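Local atomic coordinates of CRISPR-associated protein, Cse1 family (Acidimicrobium ferrooxidans, PDB entry 4H3T), a protein that probably serves as the large subunit of a type I-E CRISPR Cascade complex, which helps recognise invading DNA. Residues T191-Y196 and G286-R291; W237-L242 and V247-D252. The protein carries 1 engineered substitution. All blocks are in the same frame, centred on the assembly; numbering follows the deposited sequence.

Overall arrangement
Contact 1 and contact 2 lie about 13 Å apart, centre to centre, on the same side of the chain's centre. Along the chain the second is nested in the first: residues 237-242 and 247-252, separated by only four residues, fall in the long excursion between 191-196 and 286-291. A mixed sheet joins them, for strand 248-249 pairs in parallel with strand 275-289, and Glu288 N lies 2.9 Å from Val247 O, a probable hydrogen bond. Contact 1 closes a buried loop-to-strand junction beside this pairing; contact 2 ties the connection entering strand 248-249 to its exit at the protein surface.

Contact 1: residues T191-Y196 and G286-R291; sequences TPAIGY and GDEVDR. With GOL (glycerol), chain C.
Tyr196 packs its CB and the CD1/CE1 side of its ring obliquely against Val289, with Tyr196 CD1 3.9 Å from Val289 CB, an apolar overlap. The ring reaches this position because CG stands anti to the backbone N (chi1 175°). Its hydroxyl bonds Asp298, while Leu257 and Ala294 also pack on both side chains. At the other end of the contact Glu288 folds back at chi2 (-67°), which brings its carboxylate up against the loop. There Ala193 N donates a nearly straight bond of 3.1 Å to Glu288 OE2, arriving on the syn side, somewhat out of the carboxylate plane; the same oxygen forms a salt bridge with Arg246. Glu288 OE1 sits 3.5 Å from Ala193 CB, and a water lies within hydrogen-bonding distance of both Glu288 OE1 and Ile194 O and can bridge them. An alanine in place of Glu288 would probably leave Ala193 N without its acceptor and Arg246 without its carboxylate mate. A glycerol, probably from the crystallisation liquor, lies between the two segments: its O1 donates to Ile194 O at 2.9 Å, and Val289 N donates to its O3. The extended side chain of Arg291 runs alongside, its NE bonding glycerol O2 at 3.3 Å, and makes a cation-pi contact with Trp199. Gly195 and Asp290 are N-caps, Asp290 OD1 accepting from Ala293 N: loop and strand end both turn into helices here, with the glycerol held between them by mainly polar groups and the Tyr196-Val289 packing at one side.

Contact 2: residues W237-L242 and V247-D252; sequences WERDPL and VMRAPD
Arg239 reaches across to Asp252 and forms a salt bridge, the one tight spot in a sparse contact. Its NH1 donates to Asp252 OD2 at 2.7 Å with an N-H...O angle of 168°; NH2 adds a weak bond of 3.3 Å to the same OD2. The acceptor lies at the edge of the guanidinium, almost in its plane, yet the donor comes from above the carboxylate plane, and the two flat groups are turned 41° apart. The Arg239 chain is bent at chi3, which turns the guanidinium toward Asp252, and NH2 is further held by Val234 O. Arg249 arrives from the opposite direction with its guanidinium nearly parallel to that of Arg239, 12° between planes, and its NH1 comes within 3.3 Å of Arg239 NH1. Two donors of like charge meet there; Asp252 on one arginine and Asp256, in a salt bridge with Arg249 NH1, probably offset the repulsion. Elsewhere the segments do not touch: Leu242 points toward the other segment, yet its side chain stays 6.5 Å away, and the exposed Asp252 places the bridge at the surface. Within the same segments Trp237 packs on Leu59 and Leu63 of helix 52-68, and Pro251 on Val289 of strand 275-289 and Ala293 of helix 291-297; the bridge links the two segments, and helix 254-257 supplies Asp256.

Contact 1: residues T191-Y196 and G286-R291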
ATOM      1  N   THR A 191     -20.464  13.289   9.496  1.00 47.48           N
ATOM      2  CA  THR A 191     -19.039  12.997   9.473  1.00 47.37           C
ATOM      3  C   THR A 191     -18.705  11.533   9.242  1.00 47.68           C
ATOM      4  O   THR A 191     -19.005  10.689  10.072  1.00 47.03           O
ATOM      5  CB  THR A 191     -18.374  13.501  10.773  1.00 52.13           C
ATOM      6  OG1 THR A 191     -18.673  14.902  10.876  1.00 52.53           O
ATOM      7  CG2 THR A 191     -16.834  13.368  10.750  1.00 50.67           C
ATOM      8  N   PRO A 192     -18.017  11.201   8.143  1.00 42.16           N
ATOM      9  CA  PRO A 192     -17.650   9.785   7.932  1.00 41.72           C
ATOM     10  C   PRO A 192     -16.361   9.388   8.631  1.00 44.64           C
ATOM     11  O   PRO A 192     -15.556  10.228   9.028  1.00 44.40           O
ATOM     12  CB  PRO A 192     -17.447   9.718   6.407  1.00 42.14           C
ATOM     13  CG  PRO A 192     -16.898  11.081   6.062  1.00 43.76           C
ATOM     14  CD  PRO A 192     -17.550  12.049   7.023  1.00 42.36           C
ATOM     15  N   ALA A 193     -16.102   8.092   8.656  1.00 44.62           N
ATOM     16  CA  ALA A 193     -14.802   7.544   9.027  1.00 43.62           C
ATOM     17  C   ALA A 193     -13.869   7.755   7.816  1.00 42.80           C
ATOM     18  O   ALA A 193     -14.332   8.042   6.693  1.00 40.23           O
ATOM     19  CB  ALA A 193     -14.923   6.031   9.376  1.00 44.70           C
ATOM     20  N   ILE A 194     -12.580   7.476   7.983  1.00 41.74           N
ATOM     21  CA  ILE A 194     -11.658   7.479   6.836  1.00 40.33           C
ATOM     22  C   ILE A 194     -12.077   6.368   5.851  1.00 40.72           C
ATOM     23  O   ILE A 194     -12.755   5.427   6.257  1.00 39.03           O
ATOM     24  CB  ILE A 194     -10.193   7.323   7.232  1.00 42.54           C
ATOM     25  CG1 ILE A 194      -9.924   5.942   7.909  1.00 41.70           C
ATOM     26  CG2 ILE A 194      -9.777   8.500   8.144  1.00 42.66           C
ATOM     27  CD1 ILE A 194      -8.507   5.756   8.367  1.00 43.05           C
ATOM     28  N   GLY A 195     -11.691   6.489   4.589  1.00 37.20           N
ATOM     29  CA  GLY A 195     -11.984   5.444   3.612  1.00 37.63           C
ATOM     30  C   GLY A 195     -11.353   4.117   4.002  1.00 40.57           C
ATOM     31  O   GLY A 195     -10.346   4.059   4.723  1.00 39.08           O
ATOM     32  N   TYR A 196     -11.933   3.046   3.513  1.00 37.80           N
ATOM     33  CA  TYR A 196     -11.460   1.715   3.865  1.00 38.45           C
ATOM     34  C   TYR A 196      -9.996   1.432   3.423  1.00 39.40           C
ATOM     35  O   TYR A 196      -9.236   0.872   4.202  1.00 39.14           O
ATOM     36  CB  TYR A 196     -12.393   0.686   3.278  1.00 40.55           C
ATOM     37  CG  TYR A 196     -11.910  -0.737   3.491  1.00 41.79           C
ATOM     38  CD1 TYR A 196     -12.144  -1.398   4.678  1.00 45.55           C
ATOM     39  CD2 TYR A 196     -11.124  -1.370   2.540  1.00 42.11           C
ATOM     40  CE1 TYR A 196     -11.716  -2.711   4.872  1.00 43.97           C
ATOM     41  CE2 TYR A 196     -10.640  -2.652   2.744  1.00 43.07           C
ATOM     42  CZ  TYR A 196     -11.015  -3.358   3.872  1.00 41.83           C
ATOM     43  OH  TYR A 196     -10.528  -4.629   4.090  1.00 39.72           O
ATOM     44  N   GLY A 286     -20.459   8.283   2.849  1.00 38.67           N
ATOM     45  CA  GLY A 286     -21.113   7.090   2.296  1.00 39.02           C
ATOM     46  C   GLY A 286     -21.058   5.916   3.261  1.00 43.06           C
ATOM     47  O   GLY A 286     -21.067   6.066   4.494  1.00 41.27           O
ATOM     48  N   ASP A 287     -21.091   4.720   2.695  1.00 40.94           N
ATOM     49  CA  ASP A 287     -21.206   3.532   3.484  1.00 39.39           C
ATOM     50  C   ASP A 287     -19.930   3.145   4.202  1.00 42.14           C
ATOM     51  O   ASP A 287     -18.838   3.281   3.686  1.00 41.21           O
ATOM     52  CB  ASP A 287     -21.636   2.338   2.620  1.00 42.27           C
ATOM     53  CG  ASP A 287     -23.001   2.449   1.983  1.00 45.79           C
ATOM     54  OD1 ASP A 287     -23.920   3.017   2.632  1.00 44.35           O
ATOM     55  OD2 ASP A 287     -23.150   2.001   0.802  1.00 47.74           O
ATOM     56  N   GLU A 288     -20.077   2.588   5.390  1.00 41.15           N
ATOM     57  CA  GLU A 288     -18.934   2.155   6.186  1.00 41.70           C
ATOM     58  C   GLU A 288     -18.804   0.640   6.094  1.00 47.54           C
ATOM     59  O   GLU A 288     -19.816  -0.057   6.139  1.00 44.97           O
ATOM     60  CB  GLU A 288     -19.138   2.548   7.655  1.00 43.63           C
ATOM     61  CG  GLU A 288     -19.414   4.040   7.905  1.00 53.89           C
ATOM     62  CD  GLU A 288     -18.295   5.021   7.623  1.00 71.69           C
ATOM     63  OE1 GLU A 288     -17.225   4.563   7.164  1.00 59.52           O
ATOM     64  OE2 GLU A 288     -18.470   6.237   7.896  1.00 58.22           O
ATOM     65  N   VAL A 289     -17.583   0.135   5.945  1.00 43.66           N
ATOM     66  CA  VAL A 289     -17.325  -1.282   5.864  1.00 43.81           C
ATOM     67  C   VAL A 289     -17.313  -1.857   7.284  1.00 50.67           C
ATOM     68  O   VAL A 289     -16.589  -1.365   8.159  1.00 47.68           O
ATOM     69  CB  VAL A 289     -15.984  -1.601   5.145  1.00 44.31           C
ATOM     70  CG1 VAL A 289     -15.716  -3.092   5.137  1.00 44.69           C
ATOM     71  CG2 VAL A 289     -15.957  -1.068   3.724  1.00 42.65           C
ATOM     72  N   ASP A 290     -18.061  -2.928   7.480  1.00 50.65           N
ATOM     73  CA  ASP A 290     -18.020  -3.734   8.712  1.00 51.36           C
ATOM     74  C   ASP A 290     -16.623  -4.380   8.778  1.00 53.68           C
ATOM     75  O   ASP A 290     -16.266  -5.201   7.933  1.00 48.11           O
ATOM     76  CB  ASP A 290     -19.138  -4.768   8.674  1.00 52.35           C
ATOM     77  CG  ASP A 290     -19.228  -5.614   9.929  1.00 59.82           C
ATOM     78  OD1 ASP A 290     -18.182  -6.095  10.391  1.00 57.84           O
ATOM     79  OD2 ASP A 290     -20.351  -5.826  10.419  1.00 67.75           O
ATOM     80  N   ARG A 291     -15.811  -3.910   9.718  1.00 53.86           N
ATOM     81  CA  ARG A 291     -14.391  -4.271   9.815  1.00 54.43           C
ATOM     82  C   ARG A 291     -14.168  -5.750  10.169  1.00 60.16           C
ATOM     83  O   ARG A 291     -13.210  -6.345   9.643  1.00 57.90           O
ATOM     84  CB  ARG A 291     -13.676  -3.344  10.810  1.00 54.81           C
ATOM     85  CG  ARG A 291     -13.669  -1.880  10.305  1.00 50.77           C
ATOM     86  CD  ARG A 291     -13.122  -0.892  11.324  1.00 56.19           C
ATOM     87  NE  ARG A 291     -12.903   0.422  10.687  1.00 63.08           N
ATOM     88  CZ  ARG A 291     -12.207   1.426  11.213  1.00 66.85           C
ATOM     89  NH1 ARG A 291     -11.606   1.286  12.380  1.00 56.56           N
ATOM     90  NH2 ARG A 291     -12.096   2.569  10.567  1.00 58.94           N
TER
HETATM   91  C1  GOL C 602     -12.843   2.556   7.357  1.00 52.10           C
HETATM   92  O1  GOL C 602     -12.502   3.418   8.368  1.00 59.48           O
HETATM   93  C2  GOL C 602     -14.347   2.454   7.322  1.00 60.79           C
HETATM   94  O2  GOL C 602     -14.857   1.477   8.309  1.00 71.14           O
HETATM   95  C3  GOL C 602     -14.449   1.892   5.935  1.00 53.39           C
HETATM   96  O3  GOL C 602     -15.758   1.823   5.628  1.00 53.96           O
HETATM   97  O   HOH W   1     -15.554   5.665   5.178  1.00 43.55           O

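Contact 2: residues W237-L242 and V247-D252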
ATOM      1  N   TRP A 237     -21.616  -1.032  -9.680  1.00 45.39           N
ATOM      2  CA  TRP A 237     -22.298  -0.679 -10.941  1.00 46.68           C
ATOM      3  C   TRP A 237     -23.280  -1.749 -11.394  1.00 51.53           C
ATOM      4  O   TRP A 237     -24.038  -1.450 -12.285  1.00 55.37           O
ATOM      5  CB  TRP A 237     -21.319  -0.356 -12.090  1.00 44.81           C
ATOM      6  CG  TRP A 237     -20.411  -1.469 -12.427  1.00 44.76           C
ATOM      7  CD1 TRP A 237     -20.708  -2.613 -13.122  1.00 46.44           C
ATOM      8  CD2 TRP A 237     -19.085  -1.629 -11.928  1.00 43.83           C
ATOM      9  NE1 TRP A 237     -19.605  -3.400 -13.201  1.00 45.88           N
ATOM     10  CE2 TRP A 237     -18.604  -2.853 -12.421  1.00 46.17           C
ATOM     11  CE3 TRP A 237     -18.234  -0.826 -11.161  1.00 43.41           C
ATOM     12  CZ2 TRP A 237     -17.327  -3.312 -12.130  1.00 44.45           C
ATOM     13  CZ3 TRP A 237     -16.971  -1.293 -10.871  1.00 44.02           C
ATOM     14  CH2 TRP A 237     -16.511  -2.499 -11.416  1.00 44.34           C
ATOM     15  N   GLU A 238     -23.327  -2.948 -10.779  1.00 46.00           N
ATOM     16  CA  GLU A 238     -24.360  -3.942 -11.054  1.00 47.05           C
ATOM     17  C   GLU A 238     -25.434  -3.817 -10.035  1.00 52.07           C
ATOM     18  O   GLU A 238     -26.468  -4.393 -10.203  1.00 53.36           O
ATOM     19  CB  GLU A 238     -23.807  -5.383 -11.055  1.00 48.92           C
ATOM     20  CG  GLU A 238     -22.854  -5.622 -12.211  1.00 51.13           C
ATOM     21  CD  GLU A 238     -22.509  -7.075 -12.390  1.00 46.41           C
ATOM     22  OE1 GLU A 238     -23.361  -7.937 -12.101  1.00 50.80           O
ATOM     23  OE2 GLU A 238     -21.370  -7.357 -12.813  1.00 47.91           O
ATOM     24  N   ARG A 239     -25.201  -3.102  -8.942  1.00 49.87           N
ATOM     25  CA  ARG A 239     -26.231  -2.948  -7.907  1.00 50.94           C
ATOM     26  C   ARG A 239     -27.113  -1.732  -8.239  1.00 52.76           C
ATOM     27  O   ARG A 239     -26.795  -0.917  -9.108  1.00 49.78           O
ATOM     28  CB  ARG A 239     -25.521  -2.814  -6.534  1.00 53.30           C
ATOM     29  CG  ARG A 239     -24.683  -4.050  -6.213  1.00 54.63           C
ATOM     30  CD  ARG A 239     -23.552  -3.793  -5.174  1.00 61.68           C
ATOM     31  NE  ARG A 239     -24.001  -4.249  -3.870  1.00 75.33           N
ATOM     32  CZ  ARG A 239     -23.813  -5.458  -3.356  1.00 74.36           C
ATOM     33  NH1 ARG A 239     -24.319  -5.765  -2.175  1.00 66.96           N
ATOM     34  NH2 ARG A 239     -23.079  -6.355  -3.999  1.00 63.01           N
ATOM     35  N   ASP A 240     -28.231  -1.640  -7.582  1.00 49.64           N
ATOM     36  CA  ASP A 240     -29.068  -0.460  -7.706  1.00 51.01           C
ATOM     37  C   ASP A 240     -28.259   0.793  -7.323  1.00 52.07           C
ATOM     38  O   ASP A 240     -27.479   0.738  -6.351  1.00 52.53           O
ATOM     39  CB  ASP A 240     -30.261  -0.526  -6.769  1.00 54.54           C
ATOM     40  CG  ASP A 240     -31.291  -1.577  -7.108  1.00 69.60           C
ATOM     41  OD1 ASP A 240     -31.321  -2.023  -8.277  1.00 70.05           O
ATOM     42  OD2 ASP A 240     -32.033  -1.977  -6.199  1.00 74.61           O
ATOM     43  N   PRO A 241     -28.432   1.877  -8.065  1.00 46.65           N
ATOM     44  CA  PRO A 241     -27.733   3.108  -7.711  1.00 46.73           C
ATOM     45  C   PRO A 241     -28.107   3.553  -6.300  1.00 49.56           C
ATOM     46  O   PRO A 241     -29.242   3.362  -5.862  1.00 48.23           O
ATOM     47  CB  PRO A 241     -28.226   4.134  -8.760  1.00 48.85           C
ATOM     48  CG  PRO A 241     -29.410   3.507  -9.384  1.00 56.72           C
ATOM     49  CD  PRO A 241     -29.316   2.059  -9.237  1.00 52.09           C
ATOM     50  N   LEU A 242     -27.182   4.210  -5.636  1.00 45.47           N
ATOM     51  CA  LEU A 242     -27.381   4.679  -4.268  1.00 44.80           C
ATOM     52  C   LEU A 242     -27.945   6.125  -4.197  1.00 49.67           C
ATOM     53  O   LEU A 242     -28.055   6.835  -5.186  1.00 50.84           O
ATOM     54  CB  LEU A 242     -26.048   4.562  -3.530  1.00 42.45           C
ATOM     55  CG  LEU A 242     -25.496   3.122  -3.488  1.00 46.81           C
ATOM     56  CD1 LEU A 242     -24.196   3.028  -2.770  1.00 48.14           C
ATOM     57  CD2 LEU A 242     -26.479   2.152  -2.835  1.00 53.34           C
ATOM     58  N   VAL A 247     -25.143   3.424   5.214  1.00 47.27           N
ATOM     59  CA  VAL A 247     -25.219   2.362   6.229  1.00 49.28           C
ATOM     60  C   VAL A 247     -23.843   1.874   6.559  1.00 52.03           C
ATOM     61  O   VAL A 247     -22.893   2.107   5.793  1.00 50.12           O
ATOM     62  CB  VAL A 247     -26.097   1.119   5.745  1.00 53.05           C
ATOM     63  CG1 VAL A 247     -27.555   1.486   5.463  1.00 53.74           C
ATOM     64  CG2 VAL A 247     -25.494   0.426   4.550  1.00 50.91           C
HETATM   65  N   MSE A 248     -23.761   1.103   7.640  1.00 49.65           N
HETATM   66  CA  MSE A 248     -22.625   0.231   7.935  1.00 50.32           C
HETATM   67  C   MSE A 248     -23.106  -1.156   7.476  1.00 55.13           C
HETATM   68  O   MSE A 248     -24.185  -1.555   7.887  1.00 55.25           O
HETATM   69  CB  MSE A 248     -22.166   0.193   9.385  1.00 53.43           C
HETATM   70  CG  MSE A 248     -21.046  -0.887   9.544  1.00 63.18           C
HETATM   71 SE   MSE A 248     -20.326  -1.048  11.272  0.61 74.93          SE
HETATM   72  CE  MSE A 248     -19.193   0.532  11.199  1.00 70.87           C
ATOM     73  N   ARG A 249     -22.331  -1.854   6.650  1.00 48.87           N
ATOM     74  CA  ARG A 249     -22.709  -3.126   6.031  1.00 50.29           C
ATOM     75  C   ARG A 249     -21.491  -4.001   5.860  1.00 51.60           C
ATOM     76  O   ARG A 249     -20.408  -3.511   5.513  1.00 46.97           O
ATOM     77  CB  ARG A 249     -23.310  -2.789   4.618  1.00 52.43           C
ATOM     78  CG  ARG A 249     -23.725  -3.925   3.772  1.00 66.96           C
ATOM     79  CD  ARG A 249     -24.616  -3.462   2.617  1.00 53.77           C
ATOM     80  NE  ARG A 249     -23.905  -2.830   1.499  1.00 52.50           N
ATOM     81  CZ  ARG A 249     -23.171  -3.498   0.607  1.00 57.57           C
ATOM     82  NH1 ARG A 249     -22.985  -4.802   0.736  1.00 47.66           N
ATOM     83  NH2 ARG A 249     -22.578  -2.855  -0.392  1.00 49.63           N
ATOM     84  N   ALA A 250     -21.699  -5.305   5.955  1.00 49.85           N
ATOM     85  CA  ALA A 250     -20.685  -6.305   5.656  1.00 49.51           C
ATOM     86  C   ALA A 250     -20.590  -6.477   4.149  1.00 53.85           C
ATOM     87  O   ALA A 250     -21.600  -6.723   3.517  1.00 56.30           O
ATOM     88  CB  ALA A 250     -21.034  -7.644   6.317  1.00 51.43           C
ATOM     89  N   PRO A 251     -19.400  -6.467   3.537  1.00 48.21           N
ATOM     90  CA  PRO A 251     -19.344  -6.720   2.074  1.00 47.00           C
ATOM     91  C   PRO A 251     -19.728  -8.164   1.724  1.00 52.96           C
ATOM     92  O   PRO A 251     -19.453  -9.047   2.504  1.00 52.60           O
ATOM     93  CB  PRO A 251     -17.909  -6.355   1.683  1.00 46.89           C
ATOM     94  CG  PRO A 251     -17.153  -6.232   2.957  1.00 53.28           C
ATOM     95  CD  PRO A 251     -18.087  -6.194   4.120  1.00 49.89           C
ATOM     96  N   ASP A 252     -20.394  -8.383   0.570  1.00 49.18           N
ATOM     97  CA  ASP A 252     -20.811  -9.714   0.135  1.00 52.97           C
ATOM     98  C   ASP A 252     -19.636 -10.553  -0.355  1.00 54.56           C
ATOM     99  O   ASP A 252     -19.724 -11.762  -0.450  1.00 54.02           O
ATOM    100  CB  ASP A 252     -21.838  -9.594  -0.990  1.00 55.38           C
ATOM    101  CG  ASP A 252     -23.125  -8.905  -0.568  1.00 65.75           C
ATOM    102  OD1 ASP A 252     -23.414  -8.865   0.673  1.00 67.46           O
ATOM    103  OD2 ASP A 252     -23.827  -8.366  -1.458  1.00 66.52           O
TER